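Local structure of NEQ011 (Nanoarchaeum equitans Kin4-M, 6GQ8) at residues A[33-38]-A[98-103]. The protein probably reduces superoxide at a mononuclear iron centre, as a neelaredoxin-type superoxide reductase of the desulfoferrodoxin family. Sequence-based numbering, arbitrary orientation.
Sequences VKHPNE and TLHGLW. With FE (Fe (III) ion), chain E.
H35 and H100 meet edge to edge through the ferric ion, H35 giving NE2 and H100 giving ND1, each 2.2 Å from the iron. The NE2-iron-ND1 angle is about 167°, so the two imidazoles are trans ligands, and their nitrogens sit 4.5 Å apart with the metal between them. The rings are turned almost perpendicular to each other, at roughly 83°. H35 reaches in from the loop with CG anti to its backbone N (chi1 -173°), which carries the distal NE2 out to the iron. H100, on the turn before strand 101-108, bonds through the nitrogen nearer its backbone, which keeps that main chain close to the metal. The other ring nitrogen of H35, ND1, donates to P36 O at 2.7 Å, on a lone pair in the carbonyl plane, in a bent bond whose acceptor is tilted from the ring plane. P36 CD lies 3.4 Å above one face of the H35 ring, off toward its rim; L99 CB lies over the rim of one H100 face. H10, H41 and C97 SG complete the four-histidine, one-cysteine centre of superoxide reductases. With ND1 of H35 donating, NE2 presents its lone pair to iron, and the carbonyl may make NE2 a slightly better sigma donor.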
loop_
_atom_site.group_PDB
_atom_site.type_symbol
_atom_site.label_atom_id
_atom_site.label_comp_id
_atom_site.label_asym_id
_atom_site.label_seq_id
_atom_site.Cartn_x
_atom_site.Cartn_y
_atom_site.Cartn_z
ATOM N N VAL A 33 -2.349 15.220 -21.442
ATOM C CA VAL A 33 -1.271 14.573 -22.174
ATOM C C VAL A 33 -0.978 13.272 -21.444
ATOM O O VAL A 33 -0.478 13.291 -20.311
ATOM C CB VAL A 33 -0.016 15.451 -22.271
ATOM C CG1 VAL A 33 1.061 14.739 -23.067
ATOM C CG2 VAL A 33 -0.358 16.792 -22.910
ATOM N N LYS A 34 -1.293 12.147 -22.081
ATOM C CA LYS A 34 -1.160 10.851 -21.431
ATOM C C LYS A 34 0.298 10.565 -21.093
ATOM O O LYS A 34 1.191 10.739 -21.926
ATOM C CB LYS A 34 -1.730 9.752 -22.331
ATOM C CG LYS A 34 -3.167 9.367 -21.993
ATOM C CD LYS A 34 -3.713 8.315 -22.949
ATOM C CE LYS A 34 -2.923 7.018 -22.861
ATOM N NZ LYS A 34 -3.096 6.358 -21.537
ATOM N N HIS A 35 0.535 10.138 -19.861
ATOM C CA HIS A 35 1.872 9.740 -19.444
ATOM C C HIS A 35 2.141 8.307 -19.902
ATOM O O HIS A 35 1.227 7.478 -19.905
ATOM C CB HIS A 35 2.004 9.841 -17.921
ATOM C CG HIS A 35 3.393 9.611 -17.406
ATOM N ND1 HIS A 35 3.879 8.356 -17.107
ATOM C CD2 HIS A 35 4.390 10.480 -17.111
ATOM C CE1 HIS A 35 5.119 8.459 -16.662
ATOM N NE2 HIS A 35 5.454 9.737 -16.655
ATOM N N PRO A 36 3.372 7.996 -20.311
ATOM C CA PRO A 36 3.692 6.613 -20.687
ATOM C C PRO A 36 3.376 5.646 -19.555
ATOM O O PRO A 36 3.474 5.983 -18.372
ATOM C CB PRO A 36 5.197 6.664 -20.978
ATOM C CG PRO A 36 5.450 8.077 -21.384
ATOM C CD PRO A 36 4.491 8.919 -20.578
ATOM N N ASN A 37 2.964 4.431 -19.931
ATOM C CA ASN A 37 2.650 3.366 -18.973
ATOM C C ASN A 37 3.440 2.134 -19.403
ATOM O O ASN A 37 2.916 1.244 -20.076
ATOM C CB ASN A 37 1.149 3.092 -18.907
ATOM C CG ASN A 37 0.752 2.318 -17.664
ATOM O OD1 ASN A 37 1.581 1.657 -17.037
ATOM N ND2 ASN A 37 -0.523 2.395 -17.302
ATOM N N GLU A 38 4.700 2.087 -18.995
ATOM C CA GLU A 38 5.664 1.076 -19.397
ATOM C C GLU A 38 6.300 0.473 -18.157
ATOM O O GLU A 38 6.279 1.082 -17.082
ATOM C CB GLU A 38 6.742 1.696 -20.297
ATOM C CG GLU A 38 6.187 2.447 -21.496
ATOM C CD GLU A 38 7.199 3.394 -22.107
ATOM O OE1 GLU A 38 8.302 3.542 -21.539
ATOM O OE2 GLU A 38 6.898 3.983 -23.167
ATOM N N THR A 98 8.042 6.597 -11.779
ATOM C CA THR A 98 9.230 5.790 -11.525
ATOM C C THR A 98 10.511 6.422 -12.056
ATOM O O THR A 98 11.599 5.951 -11.708
ATOM C CB THR A 98 9.060 4.394 -12.125
ATOM O OG1 THR A 98 8.780 4.503 -13.525
ATOM C CG2 THR A 98 7.922 3.656 -11.435
ATOM N N LEU A 99 10.419 7.461 -12.884
ATOM C CA LEU A 99 11.598 8.148 -13.386
ATOM C C LEU A 99 11.694 9.605 -12.967
ATOM O O LEU A 99 12.807 10.116 -12.828
ATOM C CB LEU A 99 11.648 8.083 -14.923
ATOM C CG LEU A 99 11.911 6.724 -15.568
ATOM C CD1 LEU A 99 12.080 6.875 -17.073
ATOM C CD2 LEU A 99 13.136 6.065 -14.959
ATOM N N HIS A 100 10.567 10.288 -12.750
ATOM C CA HIS A 100 10.577 11.732 -12.542
ATOM C C HIS A 100 10.074 12.137 -11.160
ATOM O O HIS A 100 9.646 13.281 -10.969
ATOM C CB HIS A 100 9.776 12.420 -13.646
ATOM C CG HIS A 100 10.257 12.083 -15.022
ATOM N ND1 HIS A 100 9.570 11.236 -15.867
ATOM C CD2 HIS A 100 11.381 12.445 -15.685
ATOM C CE1 HIS A 100 10.239 11.111 -16.999
ATOM N NE2 HIS A 100 11.342 11.833 -16.915
ATOM N N GLY A 101 10.107 11.222 -10.195
ATOM C CA GLY A 101 9.927 11.606 -8.809
ATOM C C GLY A 101 8.475 11.852 -8.435
ATOM O O GLY A 101 7.546 11.281 -9.012
ATOM N N LEU A 102 8.290 12.724 -7.449
ATOM C CA LEU A 102 7.003 12.977 -6.821
ATOM C C LEU A 102 6.453 14.335 -7.240
ATOM O O LEU A 102 7.201 15.300 -7.424
ATOM C CB LEU A 102 7.124 12.915 -5.296
ATOM C CG LEU A 102 7.559 11.560 -4.740
ATOM C CD1 LEU A 102 8.322 11.720 -3.434
ATOM C CD2 LEU A 102 6.342 10.681 -4.539
ATOM N N TRP A 103 5.128 14.402 -7.364
ATOM C CA TRP A 103 4.429 15.599 -7.807
ATOM C C TRP A 103 3.212 15.829 -6.922
ATOM O O TRP A 103 2.524 14.876 -6.546
ATOM C CB TRP A 103 4.004 15.478 -9.273
ATOM C CG TRP A 103 5.149 15.251 -10.213
ATOM C CD1 TRP A 103 5.786 14.070 -10.462
ATOM C CD2 TRP A 103 5.785 16.234 -11.037
ATOM N NE1 TRP A 103 6.786 14.259 -11.387
ATOM C CE2 TRP A 103 6.806 15.579 -11.754
ATOM C CE3 TRP A 103 5.592 17.604 -11.237
ATOM C CZ2 TRP A 103 7.626 16.246 -12.660
ATOM C CZ3 TRP A 103 6.411 18.265 -12.132
ATOM C CH2 TRP A 103 7.415 17.586 -12.834
HETATM FE FE FE E . 7.493 10.425 -16.007
#